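Nitrite transporter NirC (Salmonella enterica subsp. enterica serovar Typhimurium, PDB 4FC4) carries nitrite into and out of the cell across the cytoplasmic membrane, as a pentameric channel of the formate/nitrite transporter family. Local coordinates at residues Phe27-Leu40 against Gln107-Val119. Sequence-based numbering, arbitrary orientation.
Sequences FWVSSAMAGAYVGL and QTWLGNLVGSVFV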
loop_
_atom_site.group_PDB
_atom_site.type_symbol
_atom_site.label_atom_id
_atom_site.label_comp_id
_atom_site.label_asym_id
_atom_site.label_seq_id
_atom_site.Cartn_x
_atom_site.Cartn_y
_atom_site.Cartn_z
ATOM N N PHE B 27 -2.672 -32.360 -14.006
ATOM C CA PHE B 27 -1.263 -31.958 -14.077
ATOM C C PHE B 27 -0.977 -30.988 -15.228
ATOM O O PHE B 27 -0.360 -29.952 -15.019
ATOM C CB PHE B 27 -0.273 -33.156 -14.138
ATOM C CG PHE B 27 1.138 -32.723 -13.889
ATOM C CD1 PHE B 27 1.608 -32.558 -12.580
ATOM C CD2 PHE B 27 1.976 -32.358 -14.957
ATOM C CE1 PHE B 27 2.904 -32.114 -12.350
ATOM C CE2 PHE B 27 3.249 -31.878 -14.714
ATOM C CZ PHE B 27 3.722 -31.774 -13.415
ATOM N N TRP B 28 -1.441 -31.319 -16.432
ATOM C CA TRP B 28 -1.176 -30.471 -17.582
ATOM C C TRP B 28 -1.971 -29.221 -17.547
ATOM O O TRP B 28 -1.419 -28.148 -17.883
ATOM C CB TRP B 28 -1.364 -31.200 -18.908
ATOM C CG TRP B 28 -0.271 -32.202 -19.109
ATOM C CD1 TRP B 28 -0.256 -33.523 -18.702
ATOM C CD2 TRP B 28 1.054 -31.978 -19.724
ATOM N NE1 TRP B 28 0.928 -34.135 -19.032
ATOM C CE2 TRP B 28 1.763 -33.272 -19.647
ATOM C CE3 TRP B 28 1.686 -30.892 -20.343
ATOM C CZ2 TRP B 28 3.047 -33.446 -20.163
ATOM C CZ3 TRP B 28 2.980 -31.088 -20.872
ATOM C CH2 TRP B 28 3.641 -32.331 -20.773
ATOM N N VAL B 29 -3.243 -29.302 -17.144
ATOM C CA VAL B 29 -4.043 -28.065 -17.097
ATOM C C VAL B 29 -3.357 -27.061 -16.133
ATOM O O VAL B 29 -3.134 -25.889 -16.423
ATOM C CB VAL B 29 -5.519 -28.322 -16.692
ATOM C CG1 VAL B 29 -6.241 -27.015 -16.395
ATOM C CG2 VAL B 29 -6.260 -29.015 -17.825
ATOM N N SER B 30 -2.959 -27.591 -15.004
ATOM C CA SER B 30 -2.487 -26.821 -13.903
ATOM C C SER B 30 -1.046 -26.266 -14.173
ATOM O O SER B 30 -0.749 -25.116 -13.804
ATOM C CB SER B 30 -2.648 -27.690 -12.644
ATOM O OG SER B 30 -2.212 -26.998 -11.518
ATOM N N SER B 31 -0.182 -27.044 -14.847
ATOM C CA SER B 31 1.055 -26.500 -15.419
ATOM C C SER B 31 0.823 -25.448 -16.547
ATOM O O SER B 31 1.534 -24.432 -16.619
ATOM C CB SER B 31 1.884 -27.625 -16.013
ATOM O OG SER B 31 2.298 -28.502 -15.009
ATOM N N ALA B 32 -0.110 -25.707 -17.475
ATOM C CA ALA B 32 -0.406 -24.705 -18.531
ATOM C C ALA B 32 -0.865 -23.407 -17.856
ATOM O O ALA B 32 -0.507 -22.311 -18.301
ATOM C CB ALA B 32 -1.448 -25.216 -19.540
ATOM N N MET B 33 -1.669 -23.539 -16.801
ATOM C CA MET B 33 -2.142 -22.382 -16.085
ATOM C C MET B 33 -0.969 -21.504 -15.607
ATOM O O MET B 33 -0.975 -20.298 -15.798
ATOM C CB MET B 33 -3.038 -22.778 -14.906
ATOM C CG MET B 33 -4.407 -23.377 -15.254
ATOM S SD MET B 33 -5.368 -23.620 -13.725
ATOM C CE MET B 33 -7.069 -23.726 -14.295
ATOM N N ALA B 34 0.049 -22.106 -15.001
ATOM C CA ALA B 34 1.139 -21.303 -14.490
ATOM C C ALA B 34 1.862 -20.513 -15.594
ATOM O O ALA B 34 2.199 -19.357 -15.379
ATOM C CB ALA B 34 2.119 -22.124 -13.678
ATOM N N GLY B 35 2.096 -21.131 -16.760
ATOM C CA GLY B 35 2.758 -20.440 -17.854
ATOM C C GLY B 35 1.884 -19.317 -18.368
ATOM O O GLY B 35 2.351 -18.235 -18.601
ATOM N N ALA B 36 0.606 -19.581 -18.538
ATOM C CA ALA B 36 -0.342 -18.564 -18.965
ATOM C C ALA B 36 -0.390 -17.365 -17.963
ATOM O O ALA B 36 -0.326 -16.182 -18.395
ATOM C CB ALA B 36 -1.725 -19.189 -19.174
ATOM N N TYR B 37 -0.427 -17.668 -16.654
ATOM C CA TYR B 37 -0.517 -16.635 -15.598
ATOM C C TYR B 37 0.708 -15.779 -15.591
ATOM O O TYR B 37 0.593 -14.539 -15.573
ATOM C CB TYR B 37 -0.714 -17.239 -14.217
ATOM C CG TYR B 37 -2.069 -17.965 -14.030
ATOM C CD1 TYR B 37 -3.119 -17.846 -14.982
ATOM C CD2 TYR B 37 -2.293 -18.738 -12.894
ATOM C CE1 TYR B 37 -4.297 -18.497 -14.795
ATOM C CE2 TYR B 37 -3.477 -19.390 -12.707
ATOM C CZ TYR B 37 -4.471 -19.281 -13.650
ATOM O OH TYR B 37 -5.628 -20.007 -13.424
ATOM N N VAL B 38 1.881 -16.428 -15.614
ATOM C CA VAL B 38 3.121 -15.686 -15.660
ATOM C C VAL B 38 3.121 -14.785 -16.908
ATOM O O VAL B 38 3.491 -13.597 -16.816
ATOM C CB VAL B 38 4.373 -16.574 -15.543
ATOM C CG1 VAL B 38 5.658 -15.724 -15.610
ATOM C CG2 VAL B 38 4.375 -17.311 -14.210
ATOM N N GLY B 39 2.667 -15.342 -18.041
ATOM C CA GLY B 39 2.476 -14.605 -19.280
ATOM C C GLY B 39 1.633 -13.320 -19.156
ATOM O O GLY B 39 2.006 -12.290 -19.730
ATOM N N LEU B 40 0.476 -13.393 -18.483
ATOM C CA LEU B 40 -0.394 -12.263 -18.376
ATOM C C LEU B 40 0.390 -11.175 -17.618
ATOM O O LEU B 40 0.245 -9.981 -17.912
ATOM C CB LEU B 40 -1.718 -12.642 -17.652
ATOM C CG LEU B 40 -2.756 -13.553 -18.407
ATOM C CD1 LEU B 40 -3.761 -14.135 -17.445
ATOM C CD2 LEU B 40 -3.517 -12.762 -19.498
ATOM N N GLN B 107 8.204 -32.465 -17.285
ATOM C CA GLN B 107 6.773 -32.302 -17.511
ATOM C C GLN B 107 6.247 -30.912 -17.090
ATOM O O GLN B 107 5.470 -30.292 -17.850
ATOM C CB GLN B 107 5.980 -33.295 -16.705
ATOM C CG GLN B 107 6.305 -34.759 -16.907
ATOM C CD GLN B 107 5.155 -35.621 -16.376
ATOM O OE1 GLN B 107 5.139 -36.810 -16.620
ATOM N NE2 GLN B 107 4.169 -34.992 -15.647
ATOM N N THR B 108 6.622 -30.449 -15.897
ATOM C CA THR B 108 6.085 -29.169 -15.404
ATOM C C THR B 108 6.563 -28.103 -16.384
ATOM O O THR B 108 5.813 -27.235 -16.817
ATOM C CB THR B 108 6.562 -28.835 -13.984
ATOM O OG1 THR B 108 6.465 -29.990 -13.128
ATOM C CG2 THR B 108 5.723 -27.634 -13.375
ATOM N N TRP B 109 7.841 -28.177 -16.720
ATOM C CA TRP B 109 8.453 -27.313 -17.710
ATOM C C TRP B 109 7.654 -27.286 -18.995
ATOM O O TRP B 109 7.340 -26.203 -19.475
ATOM C CB TRP B 109 9.862 -27.838 -18.000
ATOM C CG TRP B 109 10.740 -26.858 -18.705
ATOM C CD1 TRP B 109 11.626 -25.947 -18.133
ATOM C CD2 TRP B 109 10.837 -26.630 -20.147
ATOM N NE1 TRP B 109 12.263 -25.218 -19.093
ATOM C CE2 TRP B 109 11.837 -25.562 -20.322
ATOM C CE3 TRP B 109 10.262 -27.223 -21.291
ATOM C CZ2 TRP B 109 12.213 -25.102 -21.587
ATOM C CZ3 TRP B 109 10.653 -26.747 -22.565
ATOM C CH2 TRP B 109 11.623 -25.741 -22.710
ATOM N N LEU B 110 7.356 -28.469 -19.579
ATOM C CA LEU B 110 6.626 -28.561 -20.847
ATOM C C LEU B 110 5.226 -27.940 -20.742
ATOM O O LEU B 110 4.786 -27.222 -21.685
ATOM C CB LEU B 110 6.547 -30.002 -21.379
ATOM C CG LEU B 110 7.848 -30.634 -21.963
ATOM C CD1 LEU B 110 7.690 -32.115 -22.278
ATOM C CD2 LEU B 110 8.447 -29.902 -23.184
ATOM N N GLY B 111 4.554 -28.177 -19.598
ATOM C CA GLY B 111 3.234 -27.619 -19.382
ATOM C C GLY B 111 3.291 -26.108 -19.319
ATOM O O GLY B 111 2.484 -25.428 -19.912
ATOM N N ASN B 112 4.236 -25.578 -18.551
ATOM C CA ASN B 112 4.463 -24.147 -18.464
ATOM C C ASN B 112 4.663 -23.516 -19.847
ATOM O O ASN B 112 4.141 -22.421 -20.108
ATOM C CB ASN B 112 5.673 -23.876 -17.595
ATOM C CG ASN B 112 5.404 -24.122 -16.129
ATOM O OD1 ASN B 112 6.333 -24.056 -15.344
ATOM N ND2 ASN B 112 4.124 -24.395 -15.740
ATOM N N LEU B 113 5.375 -24.239 -20.728
ATOM C CA LEU B 113 5.660 -23.772 -22.099
ATOM C C LEU B 113 4.365 -23.685 -22.926
ATOM O O LEU B 113 4.082 -22.629 -23.504
ATOM C CB LEU B 113 6.754 -24.621 -22.781
ATOM C CG LEU B 113 7.192 -24.265 -24.223
ATOM C CD1 LEU B 113 7.902 -22.895 -24.330
ATOM C CD2 LEU B 113 8.030 -25.393 -24.861
ATOM N N VAL B 114 3.559 -24.752 -22.904
ATOM C CA VAL B 114 2.248 -24.755 -23.532
ATOM C C VAL B 114 1.392 -23.549 -23.066
ATOM O O VAL B 114 0.800 -22.860 -23.900
ATOM C CB VAL B 114 1.529 -26.085 -23.261
ATOM C CG1 VAL B 114 0.041 -25.987 -23.599
ATOM C CG2 VAL B 114 2.204 -27.248 -24.058
ATOM N N GLY B 115 1.345 -23.264 -21.765
ATOM C CA GLY B 115 0.468 -22.195 -21.271
ATOM C C GLY B 115 1.010 -20.851 -21.703
ATOM O O GLY B 115 0.242 -19.914 -21.984
ATOM N N SER B 116 2.345 -20.783 -21.788
ATOM C CA SER B 116 3.038 -19.607 -22.257
ATOM C C SER B 116 2.787 -19.341 -23.731
ATOM O O SER B 116 2.397 -18.257 -24.079
ATOM C CB SER B 116 4.530 -19.728 -21.994
ATOM O OG SER B 116 4.840 -19.718 -20.623
ATOM N N VAL B 117 3.025 -20.329 -24.599
ATOM C CA VAL B 117 2.812 -20.147 -26.031
ATOM C C VAL B 117 1.352 -19.791 -26.221
ATOM O O VAL B 117 0.975 -18.956 -27.064
ATOM C CB VAL B 117 3.128 -21.437 -26.811
ATOM C CG1 VAL B 117 2.585 -21.376 -28.236
ATOM C CG2 VAL B 117 4.626 -21.715 -26.801
ATOM N N PHE B 118 0.508 -20.408 -25.396
ATOM C CA PHE B 118 -0.929 -20.235 -25.562
ATOM C C PHE B 118 -1.407 -18.829 -25.204
ATOM O O PHE B 118 -2.194 -18.244 -25.974
ATOM C CB PHE B 118 -1.703 -21.291 -24.801
ATOM C CG PHE B 118 -3.211 -21.054 -24.741
ATOM C CD1 PHE B 118 -4.036 -21.365 -25.842
ATOM C CD2 PHE B 118 -3.802 -20.584 -23.564
ATOM C CE1 PHE B 118 -5.412 -21.191 -25.752
ATOM C CE2 PHE B 118 -5.180 -20.427 -23.477
ATOM C CZ PHE B 118 -5.981 -20.720 -24.573
ATOM N N VAL B 119 -0.958 -18.280 -24.070
ATOM C CA VAL B 119 -1.389 -16.900 -23.717
ATOM C C VAL B 119 -0.804 -15.916 -24.783
ATOM O O VAL B 119 -1.424 -14.879 -25.115
ATOM C CB VAL B 119 -0.992 -16.521 -22.268
ATOM C CG1 VAL B 119 0.533 -16.376 -22.179
ATOM C CG2 VAL B 119 -1.704 -15.224 -21.793
HETATM O O HOH W 1 4.960 -17.176 -19.175
#
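Gln-107 brings its carboxamide to the ring of Phe-27, NE2 lying 3.4 Å from CE2 with the two planes 72° apart. One residue on, Thr-108 meets the same ring at its edge, OG1 3.3 Å from CZ, while that hydroxyl is hydrogen-bonded to His-83 and Ile-104. Leu-110 sets its CB against the edge of the Trp-28 indole, at the protein surface. With Gly-111 the backbones close in, illustrating how small residues let two transmembrane helices pack through main-chain atoms: the axes of segments 27-40 and 107-119 pass 6.1 Å apart, crossing at -50°. Here the Gly-111 carbonyl receives the CA-H of Ala-32, and CB of Ser-31 rests on the glycine CA. Asn-112 supplies the one direct hydrogen bond between the segments, ND2 to Ser-31 O at 2.7 Å, somewhat bent yet nearly in the amide plane. Although its CB points away from the facing helix, CG lies beside the backbone N (chi1 -73°) and brings ND2 back to it; ND2 also donates to Glu-78 O, and OD1 accepts from Phe-80 N. At Gly-115 the two backbones are nearest, its CA 3.1 Å from Ala-32 O in a CA-H···O contact; a second runs the other way, from Gly-35 CA to Asn-112 O at 3.3 Å. With no side chains in between, both glycines set their CA atoms directly against the facing carbonyls. Ser-116 OG bonds back to Asn-112 O and accepts from a water that also donates to Gly-35 O, 2.9 Å away from the water oxygen. Val-119 finishes the contact, CG1 over Gly-39 CA and CG2 3.8 Å from Leu-40 CD2. Helix 3-22 covers Phe-27 and Gln-107, helix 198-209 touches Asn-112 and Ser-116, and Trp-162 of the second subunit packs on Ala-36, placing this crossing beside the subunit interface.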